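Local coordinates for protein eukaryotic translation initiation factor 2A (Schizosaccharomyces pombe, PDB 3WJ9) that probably directs methionyl-tRNAi to 40S ribosomal subunits in a codon-dependent manner during early translation of a few specific mRNAs, at residues Q131-N145 and V165-H179. Sequence-based numbering, arbitrary orientation.
Sequences QYTCDESLAARLVTN and VEGISDFALSPGQNH
Ile168 CG2 lies 3.7 Å from Leu142 CD1 where two adjacent blades meet in the beta-propeller part of this longer protein. Strand 170-173, first of its own four-stranded blade, runs almost antiparallel to strand 138-143 of the preceding one, the axes 8.4 Å apart, so no backbone ladder links them and side chains must span the distance. Phe171 reaches between the strands: Ala140 CB and Leu142 CB pack obliquely against its ring, while the amide of Gln131 stacks on one face, the two planes 11° apart and NE2 offset toward the rim. That amide also bridges the backbone. Its OE1 takes Leu173 N in the carbonyl plane at 2.8 Å, and its NE2 gives a longer bond, 3.3 Å, to Phe171 O, approaching from above that carbonyl's plane; the extended chain beyond CG (chi2 -172°) carries the amide across. Leu173 sets CD1 against Ala140 CB and CD2 beside Tyr132 O. Past Pro175, whose CB touches Cys134 SG, comes His179, with Thr133 CG2 over one face in a CH-pi contact. At the ring edge its NE2 donates to Asp135 OD2, a His-carboxylate hydrogen bond whose modelled length is doubtfully short, the carboxylate plane turned 85° from the ring. Asp135 OD1 meanwhile accepts from Thr133 OG1 and Ser137 N on opposite faces of its plane, the latter closing an Asx turn. Two hydrogen bonds, one long, and a stack thus hold the Gln131 amide in its rotation, and the nearby carboxylate would be expected to favour protonated His179.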
ATOM      1  N   GLN A 131       8.131   3.734  -8.508  1.00 45.32           N
ATOM      2  CA  GLN A 131       7.264   2.583  -8.705  1.00 35.46           C
ATOM      3  C   GLN A 131       8.061   1.526  -9.453  1.00 44.07           C
ATOM      4  O   GLN A 131       9.070   1.836 -10.084  1.00 42.97           O
ATOM      5  CB  GLN A 131       5.997   2.962  -9.471  1.00 35.17           C
ATOM      6  CG  GLN A 131       5.222   4.111  -8.848  1.00 36.25           C
ATOM      7  CD  GLN A 131       3.879   4.337  -9.510  1.00 44.83           C
ATOM      8  OE1 GLN A 131       3.351   3.455 -10.187  1.00 45.01           O
ATOM      9  NE2 GLN A 131       3.326   5.529  -9.330  1.00 52.69           N
ATOM     10  N   TYR A 132       7.620   0.277  -9.372  1.00 38.68           N
ATOM     11  CA  TYR A 132       8.343  -0.813 -10.011  1.00 36.98           C
ATOM     12  C   TYR A 132       7.413  -1.752 -10.757  1.00 47.56           C
ATOM     13  O   TYR A 132       6.207  -1.778 -10.514  1.00 48.04           O
ATOM     14  CB  TYR A 132       9.135  -1.617  -8.978  1.00 38.47           C
ATOM     15  CG  TYR A 132      10.310  -0.899  -8.353  1.00 44.95           C
ATOM     16  CD1 TYR A 132      10.126   0.049  -7.353  1.00 41.71           C
ATOM     17  CD2 TYR A 132      11.608  -1.182  -8.755  1.00 41.23           C
ATOM     18  CE1 TYR A 132      11.200   0.702  -6.781  1.00 47.23           C
ATOM     19  CE2 TYR A 132      12.690  -0.533  -8.188  1.00 40.51           C
ATOM     20  CZ  TYR A 132      12.480   0.406  -7.201  1.00 48.71           C
ATOM     21  OH  TYR A 132      13.554   1.054  -6.634  1.00 42.96           O
ATOM     22  N   THR A 133       7.989  -2.523 -11.672  1.00 47.17           N
ATOM     23  CA  THR A 133       7.293  -3.646 -12.277  1.00 41.33           C
ATOM     24  C   THR A 133       7.412  -4.827 -11.322  1.00 41.02           C
ATOM     25  O   THR A 133       8.237  -4.802 -10.411  1.00 48.14           O
ATOM     26  CB  THR A 133       7.872  -4.002 -13.656  1.00 48.06           C
ATOM     27  OG1 THR A 133       9.269  -4.294 -13.528  1.00 55.41           O
ATOM     28  CG2 THR A 133       7.696  -2.838 -14.615  1.00 55.31           C
ATOM     29  N   CYS A 134       6.593  -5.854 -11.516  1.00 45.04           N
ATOM     30  CA  CYS A 134       6.600  -7.002 -10.612  1.00 52.40           C
ATOM     31  C   CYS A 134       7.881  -7.823 -10.718  1.00 54.77           C
ATOM     32  O   CYS A 134       8.318  -8.427  -9.738  1.00 59.60           O
ATOM     33  CB  CYS A 134       5.388  -7.897 -10.871  1.00 60.20           C
ATOM     34  SG  CYS A 134       3.883  -7.337 -10.053  1.00 82.03           S
ATOM     35  N   ASP A 135       8.485  -7.844 -11.902  1.00 59.24           N
ATOM     36  CA  ASP A 135       9.755  -8.541 -12.082  1.00 57.91           C
ATOM     37  C   ASP A 135      10.928  -7.684 -11.619  1.00 52.17           C
ATOM     38  O   ASP A 135      12.082  -8.103 -11.710  1.00 46.85           O
ATOM     39  CB  ASP A 135       9.950  -8.963 -13.544  1.00 54.35           C
ATOM     40  CG  ASP A 135       9.793  -7.810 -14.523  1.00 55.38           C
ATOM     41  OD1 ASP A 135      10.105  -6.654 -14.169  1.00 53.58           O
ATOM     42  OD2 ASP A 135       9.362  -8.071 -15.664  1.00 71.29           O
ATOM     43  N   GLU A 136      10.615  -6.479 -11.143  1.00 58.25           N
ATOM     44  CA  GLU A 136      11.608  -5.566 -10.586  1.00 55.95           C
ATOM     45  C   GLU A 136      12.682  -5.204 -11.614  1.00 56.48           C
ATOM     46  O   GLU A 136      13.841  -4.995 -11.262  1.00 55.75           O
ATOM     47  CB  GLU A 136      12.255  -6.186  -9.344  1.00 56.18           C
ATOM     48  CG  GLU A 136      12.763  -5.201  -8.307  1.00 59.19           C
ATOM     49  CD  GLU A 136      13.438  -5.910  -7.151  1.00 59.74           C
ATOM     50  OE1 GLU A 136      14.415  -6.644  -7.403  1.00 58.82           O
ATOM     51  OE2 GLU A 136      12.989  -5.755  -5.998  1.00 57.88           O
ATOM     52  N   SER A 137      12.293  -5.135 -12.884  1.00 52.61           N
ATOM     53  CA  SER A 137      13.238  -4.818 -13.950  1.00 58.67           C
ATOM     54  C   SER A 137      13.163  -3.348 -14.351  1.00 51.71           C
ATOM     55  O   SER A 137      14.122  -2.800 -14.894  1.00 52.57           O
ATOM     56  CB  SER A 137      12.987  -5.706 -15.174  1.00 66.77           C
ATOM     57  OG  SER A 137      11.658  -5.565 -15.646  1.00 69.36           O
ATOM     58  N   LEU A 138      12.030  -2.711 -14.079  1.00 46.97           N
ATOM     59  CA  LEU A 138      11.822  -1.326 -14.492  1.00 43.03           C
ATOM     60  C   LEU A 138      11.355  -0.441 -13.338  1.00 42.12           C
ATOM     61  O   LEU A 138      10.531  -0.853 -12.523  1.00 47.70           O
ATOM     62  CB  LEU A 138      10.811  -1.263 -15.642  1.00 54.11           C
ATOM     63  CG  LEU A 138      11.118  -2.115 -16.877  1.00 63.34           C
ATOM     64  CD1 LEU A 138       9.997  -2.013 -17.900  1.00 52.71           C
ATOM     65  CD2 LEU A 138      12.449  -1.714 -17.493  1.00 73.09           C
ATOM     66  N   ALA A 139      11.893   0.773 -13.277  1.00 38.19           N
ATOM     67  CA  ALA A 139      11.510   1.742 -12.253  1.00 40.11           C
ATOM     68  C   ALA A 139      10.946   2.998 -12.907  1.00 58.68           C
ATOM     69  O   ALA A 139      11.174   3.236 -14.090  1.00 57.59           O
ATOM     70  CB  ALA A 139      12.698   2.084 -11.370  1.00 41.61           C
ATOM     71  N   ALA A 140      10.216   3.802 -12.140  1.00 63.86           N
ATOM     72  CA  ALA A 140       9.538   4.960 -12.714  1.00 44.33           C
ATOM     73  C   ALA A 140       9.535   6.181 -11.797  1.00 54.45           C
ATOM     74  O   ALA A 140       9.088   6.117 -10.651  1.00 56.68           O
ATOM     75  CB  ALA A 140       8.113   4.589 -13.088  1.00 48.68           C
ATOM     76  N   ARG A 141      10.033   7.294 -12.329  1.00 56.37           N
ATOM     77  CA  ARG A 141      10.066   8.571 -11.625  1.00 55.71           C
ATOM     78  C   ARG A 141       9.077   9.529 -12.286  1.00 64.14           C
ATOM     79  O   ARG A 141       8.665   9.307 -13.424  1.00 72.02           O
ATOM     80  CB  ARG A 141      11.487   9.146 -11.641  1.00 65.40           C
ATOM     81  CG  ARG A 141      11.720  10.390 -10.788  1.00 61.90           C
ATOM     82  CD  ARG A 141      12.999  11.088 -11.231  1.00 69.25           C
ATOM     83  NE  ARG A 141      13.312  12.275 -10.440  1.00 75.03           N
ATOM     84  CZ  ARG A 141      14.318  13.101 -10.714  1.00 68.31           C
ATOM     85  NH1 ARG A 141      15.099  12.870 -11.759  1.00 48.30           N
ATOM     86  NH2 ARG A 141      14.540  14.158  -9.946  1.00 73.75           N
ATOM     87  N   LEU A 142       8.692  10.587 -11.580  1.00 67.49           N
ATOM     88  CA  LEU A 142       7.745  11.549 -12.127  1.00 55.77           C
ATOM     89  C   LEU A 142       8.317  12.957 -12.214  1.00 62.07           C
ATOM     90  O   LEU A 142       8.636  13.578 -11.202  1.00 60.24           O
ATOM     91  CB  LEU A 142       6.471  11.569 -11.292  1.00 75.42           C
ATOM     92  CG  LEU A 142       5.462  12.643 -11.688  1.00 70.12           C
ATOM     93  CD1 LEU A 142       4.947  12.423 -13.105  1.00 67.53           C
ATOM     94  CD2 LEU A 142       4.333  12.639 -10.688  1.00 82.39           C
ATOM     95  N   VAL A 143       8.432  13.454 -13.437  1.00 66.88           N
ATOM     96  CA  VAL A 143       8.865  14.820 -13.664  1.00 75.95           C
ATOM     97  C   VAL A 143       7.666  15.601 -14.174  1.00 79.15           C
ATOM     98  O   VAL A 143       6.733  15.017 -14.740  1.00 76.92           O
ATOM     99  CB  VAL A 143      10.036  14.884 -14.668  1.00 66.96           C
ATOM    100  CG1 VAL A 143      10.757  16.219 -14.571  1.00 72.31           C
ATOM    101  CG2 VAL A 143      11.008  13.751 -14.391  1.00 58.04           C
ATOM    102  N   THR A 144       7.660  16.906 -13.922  1.00 73.45           N
ATOM    103  CA  THR A 144       6.688  17.795 -14.548  1.00 76.45           C
ATOM    104  C   THR A 144       6.592  17.446 -16.013  1.00 71.26           C
ATOM    105  O   THR A 144       7.660  17.338 -16.682  1.00 66.28           O
ATOM    106  CB  THR A 144       7.106  19.273 -14.455  1.00 70.12           C
ATOM    107  OG1 THR A 144       8.501  19.386 -14.773  1.00 82.55           O
ATOM    108  CG2 THR A 144       6.885  19.822 -13.050  1.00 54.11           C
ATOM    109  N   ASN A 145       5.387  17.228 -16.515  1.00 73.03           N
ATOM    110  CA  ASN A 145       5.173  17.119 -17.946  1.00 81.87           C
ATOM    111  C   ASN A 145       6.062  16.046 -18.547  1.00 77.96           C
ATOM    112  O   ASN A 145       6.491  16.158 -19.694  1.00 76.66           O
ATOM    113  CB  ASN A 145       5.437  18.460 -18.633  1.00 94.88           C
ATOM    114  CG  ASN A 145       4.661  19.601 -18.006  1.00102.18           C
ATOM    115  OD1 ASN A 145       3.502  19.444 -17.625  1.00115.46           O
ATOM    116  ND2 ASN A 145       5.300  20.760 -17.898  1.00106.25           N
ATOM    117  N   VAL A 165       3.389  12.222 -23.540  1.00105.34           N
ATOM    118  CA  VAL A 165       2.326  13.158 -23.171  1.00107.88           C
ATOM    119  C   VAL A 165       2.777  14.259 -22.206  1.00101.93           C
ATOM    120  O   VAL A 165       3.734  14.088 -21.445  1.00 88.94           O
ATOM    121  CB  VAL A 165       1.119  12.411 -22.563  1.00101.22           C
ATOM    122  CG1 VAL A 165       0.740  11.225 -23.439  1.00 92.38           C
ATOM    123  CG2 VAL A 165       1.427  11.944 -21.149  1.00103.83           C
ATOM    124  N   GLU A 166       2.075  15.390 -22.255  1.00100.27           N
ATOM    125  CA  GLU A 166       2.476  16.596 -21.537  1.00 82.47           C
ATOM    126  C   GLU A 166       1.487  16.951 -20.427  1.00 73.93           C
ATOM    127  O   GLU A 166       0.300  16.629 -20.513  1.00 70.46           O
ATOM    128  CB  GLU A 166       2.617  17.761 -22.527  1.00 81.76           C
ATOM    129  CG  GLU A 166       2.773  19.148 -21.908  1.00 95.29           C
ATOM    130  CD  GLU A 166       3.420  20.149 -22.849  1.00110.82           C
ATOM    131  OE1 GLU A 166       3.833  19.745 -23.957  1.00101.48           O
ATOM    132  OE2 GLU A 166       3.500  21.344 -22.488  1.00102.21           O
ATOM    133  N   GLY A 167       1.989  17.605 -19.384  1.00 79.44           N
ATOM    134  CA  GLY A 167       1.146  18.094 -18.312  1.00 83.00           C
ATOM    135  C   GLY A 167       0.667  16.985 -17.401  1.00 85.25           C
ATOM    136  O   GLY A 167      -0.471  17.000 -16.949  1.00 86.89           O
ATOM    137  N   ILE A 168       1.540  16.020 -17.140  1.00 81.21           N
ATOM    138  CA  ILE A 168       1.222  14.917 -16.239  1.00 87.66           C
ATOM    139  C   ILE A 168       1.235  15.341 -14.778  1.00 94.60           C
ATOM    140  O   ILE A 168       2.250  15.835 -14.283  1.00 97.59           O
ATOM    141  CB  ILE A 168       2.222  13.753 -16.383  1.00 87.03           C
ATOM    142  CG1 ILE A 168       2.155  13.139 -17.782  1.00 84.11           C
ATOM    143  CG2 ILE A 168       1.972  12.709 -15.302  1.00 96.67           C
ATOM    144  CD1 ILE A 168       3.420  12.391 -18.179  1.00101.76           C
ATOM    145  N   SER A 169       0.144  15.084 -14.054  1.00 88.13           N
ATOM    146  CA  SER A 169       0.109  15.331 -12.602  1.00 95.97           C
ATOM    147  C   SER A 169       0.422  14.110 -11.711  1.00102.17           C
ATOM    148  O   SER A 169       1.221  14.204 -10.780  1.00110.76           O
ATOM    149  CB  SER A 169      -1.239  15.931 -12.197  1.00101.58           C
ATOM    150  OG  SER A 169      -1.430  15.855 -10.796  1.00113.53           O
ATOM    151  N   ASP A 170      -0.205  12.974 -12.010  1.00 91.52           N
ATOM    152  CA  ASP A 170       0.092  11.683 -11.380  1.00 89.69           C
ATOM    153  C   ASP A 170       0.009  10.500 -12.349  1.00 76.90           C
ATOM    154  O   ASP A 170      -0.593  10.598 -13.417  1.00 79.31           O
ATOM    155  CB  ASP A 170      -0.860  11.432 -10.207  1.00102.14           C
ATOM    156  CG  ASP A 170      -0.967  12.619  -9.276  1.00103.79           C
ATOM    157  OD1 ASP A 170      -0.001  13.409  -9.214  1.00101.55           O
ATOM    158  OD2 ASP A 170      -2.013  12.762  -8.604  1.00 91.46           O
ATOM    159  N   PHE A 171       0.613   9.381 -11.954  1.00 73.02           N
ATOM    160  CA  PHE A 171       0.650   8.163 -12.766  1.00 61.32           C
ATOM    161  C   PHE A 171       0.613   6.907 -11.889  1.00 57.47           C
ATOM    162  O   PHE A 171       0.755   6.998 -10.673  1.00 60.98           O
ATOM    163  CB  PHE A 171       1.907   8.148 -13.635  1.00 65.98           C
ATOM    164  CG  PHE A 171       3.143   7.739 -12.888  1.00 62.94           C
ATOM    165  CD1 PHE A 171       3.685   8.569 -11.925  1.00 69.71           C
ATOM    166  CD2 PHE A 171       3.759   6.525 -13.142  1.00 52.31           C
ATOM    167  CE1 PHE A 171       4.816   8.199 -11.225  1.00 61.84           C
ATOM    168  CE2 PHE A 171       4.893   6.151 -12.448  1.00 50.97           C
ATOM    169  CZ  PHE A 171       5.423   6.990 -11.487  1.00 57.72           C
ATOM    170  N   ALA A 172       0.433   5.742 -12.509  1.00 46.15           N
ATOM    171  CA  ALA A 172       0.450   4.471 -11.784  1.00 40.32           C
ATOM    172  C   ALA A 172       0.787   3.299 -12.703  1.00 46.87           C
ATOM    173  O   ALA A 172       0.160   3.119 -13.746  1.00 57.29           O
ATOM    174  CB  ALA A 172      -0.890   4.231 -11.098  1.00 54.03           C
ATOM    175  N   LEU A 173       1.773   2.500 -12.304  1.00 38.16           N
ATOM    176  CA  LEU A 173       2.225   1.364 -13.107  1.00 35.42           C
ATOM    177  C   LEU A 173       1.260   0.182 -13.043  1.00 46.94           C
ATOM    178  O   LEU A 173       0.294   0.200 -12.279  1.00 68.15           O
ATOM    179  CB  LEU A 173       3.616   0.913 -12.654  1.00 48.05           C
ATOM    180  CG  LEU A 173       4.816   1.408 -13.464  1.00 47.36           C
ATOM    181  CD1 LEU A 173       4.731   2.905 -13.687  1.00 55.35           C
ATOM    182  CD2 LEU A 173       6.117   1.050 -12.764  1.00 50.36           C
ATOM    183  N   SER A 174       1.529  -0.840 -13.852  1.00 51.22           N
ATOM    184  CA  SER A 174       0.731  -2.063 -13.844  1.00 51.25           C
ATOM    185  C   SER A 174       1.526  -3.228 -13.260  1.00 61.04           C
ATOM    186  O   SER A 174       2.689  -3.430 -13.616  1.00 72.67           O
ATOM    187  CB  SER A 174       0.253  -2.402 -15.260  1.00 52.66           C
ATOM    188  OG  SER A 174      -0.385  -3.668 -15.302  1.00 69.19           O
ATOM    189  N   PRO A 175       0.899  -3.999 -12.359  1.00 50.53           N
ATOM    190  CA  PRO A 175       1.546  -5.148 -11.720  1.00 48.64           C
ATOM    191  C   PRO A 175       1.299  -6.455 -12.470  1.00 57.76           C
ATOM    192  O   PRO A 175       1.439  -7.534 -11.896  1.00 64.26           O
ATOM    193  CB  PRO A 175       0.896  -5.181 -10.334  1.00 59.18           C
ATOM    194  CG  PRO A 175      -0.439  -4.456 -10.497  1.00 43.43           C
ATOM    195  CD  PRO A 175      -0.476  -3.817 -11.868  1.00 50.24           C
ATOM    196  N   GLY A 176       0.934  -6.357 -13.743  1.00 57.09           N
ATOM    197  CA  GLY A 176       0.707  -7.538 -14.554  1.00 56.43           C
ATOM    198  C   GLY A 176       2.006  -8.212 -14.948  1.00 69.32           C
ATOM    199  O   GLY A 176       3.085  -7.775 -14.551  1.00 72.45           O
ATOM    200  N   GLN A 177       1.904  -9.286 -15.724  1.00 73.05           N
ATOM    201  CA  GLN A 177       3.093  -9.953 -16.242  1.00 64.84           C
ATOM    202  C   GLN A 177       3.764  -9.071 -17.285  1.00 71.34           C
ATOM    203  O   GLN A 177       4.973  -8.845 -17.236  1.00 77.17           O
ATOM    204  CB  GLN A 177       2.744 -11.318 -16.839  1.00 64.82           C
ATOM    205  CG  GLN A 177       2.558 -12.424 -15.815  1.00 79.25           C
ATOM    206  CD  GLN A 177       2.618 -13.804 -16.441  1.00 82.94           C
ATOM    207  OE1 GLN A 177       2.631 -13.941 -17.663  1.00 94.20           O
ATOM    208  NE2 GLN A 177       2.658 -14.834 -15.603  1.00 74.94           N
ATOM    209  N   ASN A 178       2.969  -8.574 -18.227  1.00 71.72           N
ATOM    210  CA  ASN A 178       3.455  -7.607 -19.200  1.00 73.42           C
ATOM    211  C   ASN A 178       3.290  -6.193 -18.666  1.00 81.19           C
ATOM    212  O   ASN A 178       2.212  -5.805 -18.218  1.00 84.25           O
ATOM    213  CB  ASN A 178       2.730  -7.765 -20.533  1.00 73.55           C
ATOM    214  CG  ASN A 178       3.281  -8.907 -21.358  1.00 72.93           C
ATOM    215  OD1 ASN A 178       4.367  -8.806 -21.930  1.00 69.87           O
ATOM    216  ND2 ASN A 178       2.538 -10.005 -21.420  1.00 62.91           N
ATOM    217  N   HIS A 179       4.371  -5.428 -18.721  1.00 78.56           N
ATOM    218  CA  HIS A 179       4.431  -4.129 -18.065  1.00 65.79           C
ATOM    219  C   HIS A 179       3.626  -3.067 -18.808  1.00 73.74           C
ATOM    220  O   HIS A 179       3.788  -2.881 -20.012  1.00 76.29           O
ATOM    221  CB  HIS A 179       5.888  -3.690 -17.930  1.00 59.65           C
ATOM    222  CG  HIS A 179       6.829  -4.814 -17.623  1.00 71.80           C
ATOM    223  ND1 HIS A 179       8.051  -4.951 -18.247  1.00 84.90           N
ATOM    224  CD2 HIS A 179       6.730  -5.852 -16.761  1.00 72.15           C
ATOM    225  CE1 HIS A 179       8.663  -6.026 -17.783  1.00 84.75           C
ATOM    226  NE2 HIS A 179       7.881  -6.592 -16.880  1.00 74.13           N
TER